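PDB 6A0W: lipase from Rhizopus chinensis, which probably hydrolyses the ester bonds of triacylglycerols, as a fungal class 3 lipase of the alpha/beta-hydrolase superfamily. Local coordinates for residues V59-W65 with N91-L95; G175-L180 with T201-V207; F223-K229 with P246-I252. One frame throughout, in Å; residues are numbered along the deposited sequence.

Contact 1 (V59-W65 with N91-L95); sequences VVPGTKW and NGFIL
A turn without regular helix or strand, 59-65, sets three apolar side chains against one face of the extended strand 91-95. The nearest CA pairs are Val-60 with Gly-92 (7.1 Å) and Trp-65 with Leu-95 (9.0 Å), and no hydrogen bond crosses. Between these points the loop arches away through a cis peptide before Pro-61; Thr-63 N donates to Val-59 O at 2.8 Å, and Thr-63 OG1 to Pro-61 O at 2.9 Å, fastening the turn. Phe-93 (chi1 p) is the central bump of the strand. It enters the hollow between the valines and the indole, with Phe-93 CD2 3.7 Å from Val-59 CG1 and 4.2 Å from Val-60 CG2. Trp-65 (chi1 t) turns its edge to the Phe-93 face in an offset edge-to-face pair, centroids 5.4 Å apart, planes at 64°. Leu-95 (chi1 t) lays CD2 over the six-membered ring of Trp-65, 3.8 Å from its centroid, a CH-pi contact. At the other end, Val-60 CG2 rests against the strand backbone, 3.7 Å from Gly-92 O. Trp-65 NE1 hydrogen-bonds to Val-74 O. This is aromatic-aliphatic packing of a loop between helices 38-53 and 68-73 onto an antiparallel strand of the central sheet in an alpha/beta-hydrolase fold.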
loop_
_atom_site.group_PDB
_atom_site.type_symbol
_atom_site.label_atom_id
_atom_site.label_comp_id
_atom_site.label_asym_id
_atom_site.label_seq_id
_atom_site.Cartn_x
_atom_site.Cartn_y
_atom_site.Cartn_z
ATOM N N VAL A 59 -16.521 -4.745 8.133
ATOM C CA VAL A 59 -15.311 -4.499 8.928
ATOM C C VAL A 59 -15.274 -3.045 9.371
ATOM O O VAL A 59 -15.178 -2.758 10.562
ATOM C CB VAL A 59 -14.034 -4.814 8.133
ATOM C CG1 VAL A 59 -12.809 -4.465 8.961
ATOM C CG2 VAL A 59 -13.992 -6.299 7.763
ATOM N N VAL A 60 -15.360 -2.122 8.414
ATOM C CA VAL A 60 -15.473 -0.721 8.729
ATOM C C VAL A 60 -16.623 -0.191 7.928
ATOM O O VAL A 60 -16.547 -0.233 6.704
ATOM C CB VAL A 60 -14.225 0.091 8.349
ATOM C CG1 VAL A 60 -14.297 1.487 8.949
ATOM C CG2 VAL A 60 -12.979 -0.592 8.836
ATOM N N PRO A 61 -17.675 0.295 8.592
ATOM C CA PRO A 61 -17.690 0.556 10.052
ATOM C C PRO A 61 -18.403 -0.528 10.885
ATOM O O PRO A 61 -18.578 -0.366 12.084
ATOM C CB PRO A 61 -18.440 1.890 10.157
ATOM C CG PRO A 61 -19.362 1.888 8.981
ATOM C CD PRO A 61 -18.666 1.122 7.875
ATOM N N GLY A 62 -18.701 -1.675 10.285
ATOM C CA GLY A 62 -19.434 -2.723 10.985
ATOM C C GLY A 62 -18.727 -3.254 12.221
ATOM O O GLY A 62 -19.357 -3.841 13.118
ATOM N N THR A 63 -17.404 -3.181 12.220
ATOM C CA THR A 63 -16.611 -3.597 13.369
ATOM C C THR A 63 -16.765 -5.052 13.690
ATOM O O THR A 63 -16.693 -5.449 14.851
ATOM C CB THR A 63 -16.971 -2.799 14.636
ATOM O OG1 THR A 63 -16.986 -1.401 14.313
ATOM C CG2 THR A 63 -15.917 -3.014 15.716
ATOM N N LYS A 64 -16.887 -5.869 12.652
ATOM C CA LYS A 64 -16.832 -7.310 12.818
ATOM C C LYS A 64 -15.711 -7.878 11.955
ATOM O O LYS A 64 -15.315 -7.266 10.960
ATOM C CB LYS A 64 -18.187 -7.914 12.421
ATOM C CG LYS A 64 -19.385 -7.408 13.242
ATOM C CD LYS A 64 -20.651 -8.244 13.036
ATOM C CE LYS A 64 -21.061 -8.399 11.572
ATOM N NZ LYS A 64 -21.390 -7.088 10.945
ATOM N N TRP A 65 -15.197 -9.037 12.344
ATOM C CA TRP A 65 -14.163 -9.701 11.567
ATOM C C TRP A 65 -14.682 -11.067 11.109
ATOM O O TRP A 65 -14.197 -12.083 11.563
ATOM C CB TRP A 65 -12.872 -9.841 12.382
ATOM C CG TRP A 65 -11.671 -10.279 11.570
ATOM C CD1 TRP A 65 -11.026 -11.481 11.634
ATOM C CD2 TRP A 65 -10.966 -9.501 10.598
ATOM N NE1 TRP A 65 -9.945 -11.498 10.756
ATOM C CE2 TRP A 65 -9.931 -10.307 10.078
ATOM C CE3 TRP A 65 -11.078 -8.185 10.162
ATOM C CZ2 TRP A 65 -9.042 -9.841 9.155
ATOM C CZ3 TRP A 65 -10.186 -7.719 9.231
ATOM C CH2 TRP A 65 -9.223 -8.560 8.687
ATOM N N ASN A 91 -10.372 5.266 5.754
ATOM C CA ASN A 91 -10.889 4.338 6.731
ATOM C C ASN A 91 -9.757 3.386 7.105
ATOM O O ASN A 91 -8.832 3.187 6.337
ATOM C CB ASN A 91 -12.048 3.532 6.136
ATOM C CG ASN A 91 -13.242 4.398 5.726
ATOM O OD1 ASN A 91 -14.186 4.484 6.493
ATOM N ND2 ASN A 91 -13.238 4.970 4.506
ATOM N N GLY A 92 -9.858 2.748 8.263
ATOM C CA GLY A 92 -8.870 1.781 8.660
ATOM C C GLY A 92 -9.231 1.092 9.942
ATOM O O GLY A 92 -10.286 1.337 10.550
ATOM N N PHE A 93 -8.350 0.192 10.321
ATOM C CA PHE A 93 -8.538 -0.601 11.494
ATOM C C PHE A 93 -7.217 -1.079 12.066
ATOM O O PHE A 93 -6.205 -1.100 11.377
ATOM C CB PHE A 93 -9.468 -1.786 11.212
ATOM C CG PHE A 93 -8.936 -2.797 10.229
ATOM C CD1 PHE A 93 -8.139 -3.849 10.664
ATOM C CD2 PHE A 93 -9.452 -2.863 8.946
ATOM C CE1 PHE A 93 -7.697 -4.811 9.769
ATOM C CE2 PHE A 93 -9.044 -3.846 8.049
ATOM C CZ PHE A 93 -8.181 -4.840 8.471
ATOM N N ILE A 94 -7.283 -1.553 13.312
ATOM C CA ILE A 94 -6.203 -2.225 13.962
ATOM C C ILE A 94 -6.809 -3.573 14.304
ATOM O O ILE A 94 -7.886 -3.641 14.896
ATOM C CB ILE A 94 -5.838 -1.559 15.315
ATOM C CG1 ILE A 94 -5.477 -0.079 15.154
ATOM C CG2 ILE A 94 -4.775 -2.361 16.035
ATOM C CD1 ILE A 94 -4.456 0.160 14.108
ATOM N N LEU A 95 -6.017 -4.608 14.103
ATOM C CA LEU A 95 -6.418 -5.981 14.297
ATOM C C LEU A 95 -5.238 -6.723 14.914
ATOM O O LEU A 95 -4.086 -6.525 14.530
ATOM C CB LEU A 95 -6.753 -6.598 12.936
ATOM C CG LEU A 95 -7.161 -8.072 12.915
ATOM C CD1 LEU A 95 -8.671 -8.133 13.121
ATOM C CD2 LEU A 95 -6.781 -8.651 11.552
#

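Contact 2 (G175-L180 with T201-V207); sequences GAQALL and TVGCPRV
Residues 175-180 of helix 173-188 pack against the last residues (201-202) of strand 197-202 and the loop that follows, purely by van der Waals contact. Gly-175 comes closest, its CA 4.9 Å from that of Cys-204 and 3.6 Å from Thr-201 CG2, while Gly-175 C lies 3.5 Å from Cys-204 SG; a CB here would sit only 3.1 Å from that sulfur, so glycine lets the backbones approach. Ala-176 follows, N 3.6 Å from Cys-204 SG and CB 3.8 Å from Val-207 CG2. Two residues on, Ala-178 CB rests 4.1 Å from Thr-201 CG2. About a turn after Gly-175 and Ala-176, Leu-179 (chi1 t) brings CD2 to 4.0 Å from Val-207 CG2, and Leu-180 (chi1 m) reaches Val-207 CG1 with CD2 at 4.2 Å. Val-207 (chi1 t) thus fits among three helix residues. Gly-203, at positive phi, turns the chain out of the strand. Strand 165-171, helix 173-188 and strand 197-202 form a beta-alpha-beta unit, and Gly-175 touches the GxSxG sequence around Ser-172, consistent with the nucleophile elbow of alpha/beta-hydrolases.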
loop_
_atom_site.group_PDB
_atom_site.type_symbol
_atom_site.label_atom_id
_atom_site.label_comp_id
_atom_site.label_asym_id
_atom_site.label_seq_id
_atom_site.Cartn_x
_atom_site.Cartn_y
_atom_site.Cartn_z
ATOM N N GLY A 175 -2.521 2.517 0.639
ATOM C CA GLY A 175 -1.093 2.192 0.665
ATOM C C GLY A 175 -0.281 3.436 1.001
ATOM O O GLY A 175 0.661 3.346 1.766
ATOM N N ALA A 176 -0.739 4.604 0.546
ATOM C CA ALA A 176 -0.110 5.844 0.916
ATOM C C ALA A 176 -0.198 6.077 2.404
ATOM O O ALA A 176 0.813 6.428 3.012
ATOM C CB ALA A 176 -0.677 7.012 0.161
ATOM N N GLN A 177 -1.365 5.837 3.002
ATOM C CA GLN A 177 -1.515 5.922 4.448
ATOM C C GLN A 177 -0.626 4.927 5.183
ATOM O O GLN A 177 -0.027 5.226 6.234
ATOM C CB GLN A 177 -2.979 5.707 4.831
ATOM C CG GLN A 177 -3.947 6.735 4.237
ATOM C CD GLN A 177 -3.574 8.138 4.683
ATOM O OE1 GLN A 177 -3.321 8.302 5.866
ATOM N NE2 GLN A 177 -3.292 9.048 3.740
ATOM N N ALA A 178 -0.515 3.722 4.623
ATOM C CA ALA A 178 0.332 2.693 5.224
ATOM C C ALA A 178 1.782 3.171 5.373
ATOM O O ALA A 178 2.387 2.995 6.429
ATOM C CB ALA A 178 0.281 1.396 4.400
ATOM N N LEU A 179 2.325 3.746 4.303
ATOM C CA LEU A 179 3.716 4.161 4.280
ATOM C C LEU A 179 3.911 5.336 5.274
ATOM O O LEU A 179 4.819 5.324 6.096
ATOM C CB LEU A 179 4.058 4.659 2.882
ATOM C CG LEU A 179 5.450 5.240 2.731
ATOM C CD1 LEU A 179 6.483 4.201 3.143
ATOM C CD2 LEU A 179 5.689 5.683 1.293
ATOM N N LEU A 180 2.955 6.259 5.281
ATOM C CA LEU A 180 3.028 7.410 6.206
ATOM C C LEU A 180 2.888 6.962 7.652
ATOM O O LEU A 180 3.721 7.322 8.502
ATOM C CB LEU A 180 1.989 8.468 5.831
ATOM C CG LEU A 180 2.195 9.197 4.490
ATOM C CD1 LEU A 180 0.997 10.086 4.126
ATOM C CD2 LEU A 180 3.461 10.028 4.498
ATOM N N THR A 201 2.174 -2.996 0.659
ATOM C CA THR A 201 1.148 -2.349 -0.128
ATOM C C THR A 201 0.873 -3.086 -1.471
ATOM O O THR A 201 1.763 -3.763 -2.023
ATOM C CB THR A 201 1.511 -0.875 -0.443
ATOM O OG1 THR A 201 2.665 -0.805 -1.277
ATOM C CG2 THR A 201 1.737 -0.049 0.829
ATOM N N VAL A 202 -0.319 -2.820 -2.012
ATOM C CA VAL A 202 -0.761 -3.268 -3.332
ATOM C C VAL A 202 -1.352 -2.072 -4.055
ATOM O O VAL A 202 -2.188 -1.360 -3.481
ATOM C CB VAL A 202 -1.752 -4.465 -3.267
ATOM C CG1 VAL A 202 -0.982 -5.745 -2.944
ATOM C CG2 VAL A 202 -2.845 -4.258 -2.229
ATOM N N GLY A 203 -0.820 -1.767 -5.237
ATOM C CA GLY A 203 -1.279 -0.622 -6.025
ATOM C C GLY A 203 -1.071 0.756 -5.375
ATOM O O GLY A 203 -1.810 1.709 -5.637
ATOM N N CYS A 204 0.031 0.904 -4.659
ATOM C CA CYS A 204 0.389 2.172 -4.016
ATOM C C CYS A 204 0.819 3.247 -5.012
ATOM O O CYS A 204 1.702 3.021 -5.859
ATOM C CB CYS A 204 1.499 1.948 -2.997
ATOM S SG CYS A 204 1.705 3.349 -1.848
ATOM N N PRO A 205 0.167 4.413 -4.976
ATOM C CA PRO A 205 0.709 5.540 -5.761
ATOM C C PRO A 205 2.044 6.054 -5.205
ATOM O O PRO A 205 2.477 5.675 -4.107
ATOM C CB PRO A 205 -0.348 6.644 -5.571
ATOM C CG PRO A 205 -0.882 6.356 -4.211
ATOM C CD PRO A 205 -0.951 4.847 -4.114
ATOM N N ARG A 206 2.719 6.877 -5.998
ATOM C CA ARG A 206 3.843 7.639 -5.470
ATOM C C ARG A 206 3.304 8.563 -4.377
ATOM O O ARG A 206 2.156 9.039 -4.458
ATOM C CB ARG A 206 4.566 8.420 -6.563
ATOM C CG ARG A 206 5.265 7.524 -7.587
ATOM C CD ARG A 206 6.197 8.287 -8.504
ATOM N NE ARG A 206 6.745 7.408 -9.518
ATOM C CZ ARG A 206 6.191 7.158 -10.699
ATOM N NH1 ARG A 206 5.093 7.769 -11.074
ATOM N NH2 ARG A 206 6.781 6.334 -11.558
ATOM N N VAL A 207 4.100 8.693 -3.318
ATOM C CA VAL A 207 3.694 9.398 -2.126
ATOM C C VAL A 207 4.447 10.700 -1.850
ATOM O O VAL A 207 3.838 11.681 -1.400
ATOM C CB VAL A 207 3.814 8.486 -0.910
ATOM C CG1 VAL A 207 3.546 9.267 0.363
ATOM C CG2 VAL A 207 2.861 7.309 -1.059
#

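Contact 3 (F223-K229 with P246-I252); sequences FHRTVHK and PGVESWI. With SO4 (sulfate ion), chain C.
Most unusual here is Arg-225, a charged side chain buried on a parallel strand pair, pointing to the face it shares with Glu-249 and satisfied largely by backbone and water: its NE donates to Pro-246 O at 2.9 Å. The pair, 223-228 with 248-252, belongs to the central sheet of the alpha/beta-hydrolase fold; a connection without helix or strand joins them. The short axes run 4.6 Å apart at 24°, paired in register from His-224 with Val-248 to His-228 with Ile-252. The backbone ladder alternates: Val-248 N to Phe-223 O (3.1 Å), Arg-225 N to Val-248 O (3.0 Å), Ser-250 N to Arg-225 O (2.9 Å), Val-227 N to Ser-250 O (2.8 Å), Ile-252 N to Val-227 O (2.8 Å) and Lys-229 N to Ile-252 O (2.9 Å). Gly-247, at phi 87°, admits the Phe-223 ring, where a CB would clash. Thr-226 OG1 and Ser-250 OG hydrogen-bond at 2.7 Å on one face, and both side chains touch Leu-44 of helix 38-53. On the other, Arg-225 NH2 donates to two waters: water 1 (2.8 Å), which donates to Gly-247 O (2.5 Å), and water 2 (3.0 Å), which donates weakly to Glu-249 OE1 (2.7 Å). Glu-249 OE2 hydrogen-bonds to Ser-272 OG. Val-227 CG2 packs 3.9 Å from Trp-251 CD1, and Trp-251 (chi1 t) donates NE1 to Lys-229 O at 2.8 Å. Back on the face of Thr-226, His-228 NE2 donates to O2 of a sulfate, probably from the crystallisation liquor, at 2.7 Å.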
loop_
_atom_site.group_PDB
_atom_site.type_symbol
_atom_site.label_atom_id
_atom_site.label_comp_id
_atom_site.label_asym_id
_atom_site.label_seq_id
_atom_site.Cartn_x
_atom_site.Cartn_y
_atom_site.Cartn_z
ATOM N N PHE A 223 9.689 -1.832 3.162
ATOM C CA PHE A 223 8.532 -1.313 2.475
ATOM C C PHE A 223 8.344 -2.095 1.170
ATOM O O PHE A 223 9.111 -1.931 0.230
ATOM C CB PHE A 223 8.791 0.164 2.180
ATOM C CG PHE A 223 7.722 0.846 1.359
ATOM C CD1 PHE A 223 6.397 0.484 1.472
ATOM C CD2 PHE A 223 8.045 1.880 0.507
ATOM C CE1 PHE A 223 5.438 1.125 0.730
ATOM C CE2 PHE A 223 7.101 2.443 -0.333
ATOM C CZ PHE A 223 5.783 2.130 -0.146
ATOM N N HIS A 224 7.265 -2.864 1.091
ATOM C CA HIS A 224 7.021 -3.732 -0.056
ATOM C C HIS A 224 5.938 -3.126 -0.928
ATOM O O HIS A 224 4.861 -2.787 -0.433
ATOM C CB HIS A 224 6.541 -5.096 0.438
ATOM C CG HIS A 224 7.510 -5.791 1.320
ATOM N ND1 HIS A 224 8.416 -6.713 0.836
ATOM C CD2 HIS A 224 7.656 -5.779 2.667
ATOM C CE1 HIS A 224 9.122 -7.184 1.849
ATOM N NE2 HIS A 224 8.660 -6.657 2.970
ATOM N N ARG A 225 6.262 -2.873 -2.196
ATOM C CA ARG A 225 5.274 -2.374 -3.141
ATOM C C ARG A 225 4.946 -3.455 -4.182
ATOM O O ARG A 225 5.650 -3.595 -5.184
ATOM C CB ARG A 225 5.771 -1.129 -3.853
ATOM C CG ARG A 225 6.075 0.037 -2.922
ATOM C CD ARG A 225 6.353 1.308 -3.684
ATOM N NE ARG A 225 7.473 1.182 -4.591
ATOM C CZ ARG A 225 7.383 0.961 -5.898
ATOM N NH1 ARG A 225 6.188 0.854 -6.483
ATOM N NH2 ARG A 225 8.501 0.958 -6.636
ATOM N N THR A 226 3.823 -4.126 -3.983
ATOM C CA THR A 226 3.307 -5.058 -4.978
ATOM C C THR A 226 2.470 -4.339 -6.028
ATOM O O THR A 226 1.748 -3.383 -5.723
ATOM C CB THR A 226 2.533 -6.196 -4.332
ATOM O OG1 THR A 226 3.400 -6.897 -3.440
ATOM C CG2 THR A 226 1.972 -7.159 -5.423
ATOM N N VAL A 227 2.800 -4.610 -7.286
ATOM C CA VAL A 227 2.101 -4.054 -8.417
ATOM C C VAL A 227 1.620 -5.087 -9.418
ATOM O O VAL A 227 2.321 -6.058 -9.699
ATOM C CB VAL A 227 2.726 -2.784 -9.014
ATOM C CG1 VAL A 227 3.919 -2.249 -8.284
ATOM C CG2 VAL A 227 2.738 -2.673 -10.507
ATOM N N HIS A 228 0.324 -5.002 -9.705
ATOM C CA HIS A 228 -0.408 -5.986 -10.519
ATOM C C HIS A 228 -0.453 -5.581 -11.969
ATOM O O HIS A 228 -1.129 -4.604 -12.389
ATOM C CB HIS A 228 -1.821 -6.211 -10.017
ATOM C CG HIS A 228 -2.604 -7.196 -10.844
ATOM N ND1 HIS A 228 -3.709 -6.830 -11.584
ATOM C CD2 HIS A 228 -2.476 -8.542 -10.995
ATOM C CE1 HIS A 228 -4.256 -7.914 -12.114
ATOM N NE2 HIS A 228 -3.502 -8.957 -11.813
ATOM N N LYS A 229 0.333 -6.335 -12.733
ATOM C CA LYS A 229 0.431 -6.158 -14.169
ATOM C C LYS A 229 0.489 -4.698 -14.589
ATOM O O LYS A 229 1.505 -4.036 -14.347
ATOM C CB LYS A 229 -0.722 -6.903 -14.838
ATOM C CG LYS A 229 -0.703 -8.399 -14.587
ATOM C CD LYS A 229 -1.832 -9.142 -15.280
ATOM C CE LYS A 229 -1.949 -10.520 -14.691
ATOM N NZ LYS A 229 -2.987 -11.316 -15.357
ATOM N N PRO A 246 10.295 4.931 -3.126
ATOM C CA PRO A 246 11.155 4.017 -2.418
ATOM C C PRO A 246 10.526 2.643 -2.313
ATOM O O PRO A 246 9.431 2.430 -2.807
ATOM C CB PRO A 246 11.232 4.660 -1.043
ATOM C CG PRO A 246 9.858 5.214 -0.871
ATOM C CD PRO A 246 9.387 5.642 -2.210
ATOM N N GLY A 247 11.181 1.734 -1.619
ATOM C CA GLY A 247 10.650 0.400 -1.443
ATOM C C GLY A 247 11.052 -0.536 -2.581
ATOM O O GLY A 247 11.698 -0.159 -3.562
ATOM N N VAL A 248 10.759 -1.793 -2.353
ATOM C CA VAL A 248 11.099 -2.869 -3.250
ATOM C C VAL A 248 9.827 -3.330 -3.999
ATOM O O VAL A 248 8.825 -3.762 -3.392
ATOM C CB VAL A 248 11.673 -4.030 -2.422
ATOM C CG1 VAL A 248 11.871 -5.268 -3.313
ATOM C CG2 VAL A 248 12.971 -3.591 -1.724
ATOM N N GLU A 249 9.843 -3.150 -5.316
ATOM C CA GLU A 249 8.708 -3.532 -6.178
ATOM C C GLU A 249 8.640 -5.052 -6.429
ATOM O O GLU A 249 9.639 -5.649 -6.857
ATOM C CB GLU A 249 8.853 -2.799 -7.522
ATOM C CG GLU A 249 7.657 -3.025 -8.443
ATOM C CD GLU A 249 7.719 -2.289 -9.758
ATOM O OE1 GLU A 249 8.601 -1.411 -9.964
ATOM O OE2 GLU A 249 6.774 -2.537 -10.542
ATOM N N SER A 250 7.503 -5.664 -6.086
ATOM C CA SER A 250 7.174 -7.010 -6.482
ATOM C C SER A 250 6.065 -6.956 -7.533
ATOM O O SER A 250 4.977 -6.437 -7.263
ATOM C CB SER A 250 6.752 -7.839 -5.271
ATOM O OG SER A 250 5.876 -7.139 -4.401
ATOM N N TRP A 251 6.398 -7.306 -8.778
ATOM C CA TRP A 251 5.524 -7.075 -9.941
ATOM C C TRP A 251 4.899 -8.393 -10.397
ATOM O O TRP A 251 5.621 -9.288 -10.824
ATOM C CB TRP A 251 6.323 -6.474 -11.078
ATOM C CG TRP A 251 5.528 -6.143 -12.288
ATOM C CD1 TRP A 251 4.228 -5.775 -12.338
ATOM C CD2 TRP A 251 6.008 -6.101 -13.631
ATOM N NE1 TRP A 251 3.885 -5.420 -13.620
ATOM C CE2 TRP A 251 4.965 -5.619 -14.434
ATOM C CE3 TRP A 251 7.225 -6.398 -14.225
ATOM C CZ2 TRP A 251 5.083 -5.495 -15.806
ATOM C CZ3 TRP A 251 7.367 -6.198 -15.583
ATOM C CH2 TRP A 251 6.300 -5.749 -16.360
ATOM N N ILE A 252 3.582 -8.514 -10.235
ATOM C CA ILE A 252 2.825 -9.671 -10.676
ATOM C C ILE A 252 2.636 -9.569 -12.176
ATOM O O ILE A 252 1.937 -8.694 -12.674
ATOM C CB ILE A 252 1.425 -9.714 -10.079
ATOM C CG1 ILE A 252 1.454 -9.721 -8.556
ATOM C CG2 ILE A 252 0.704 -10.947 -10.557
ATOM C CD1 ILE A 252 0.075 -9.481 -7.927
HETATM S S SO4 C . -3.859 -11.969 -10.470
HETATM O O1 SO4 C . -5.152 -11.548 -9.938
HETATM O O2 SO4 C . -3.833 -11.654 -11.914
HETATM O O3 SO4 C . -3.685 -13.418 -10.265
HETATM O O4 SO4 C . -2.789 -11.239 -9.747
HETATM O O HOH W 1 10.976 1.504 -5.350
HETATM O O HOH W 2 7.320 0.938 -9.408
#

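How the contacts relate
All three contacts reach the same mixed sheet. Contacts 2 and 3 are neighbours, centres 10 Å apart, because strands 197-202 and 223-228 lie side by side: Thr-201 O is 2.9 Å from Thr-226 N, and Thr-201 N 2.9 Å from His-224 O, both probable hydrogen bonds. Contact 1 lies toward the other end of the sheet, its centre about 19 Å from that of contact 2; the centre of contact 3, about 25 Å away, is on the opposite side of the chain's centre from it. Contact 2 is the one beside the presumed nucleophile elbow. Pro-205 and, in contact 3, His-228 both lie near, without touching, the probable triad of Ser-172, His-284 and Asp-231.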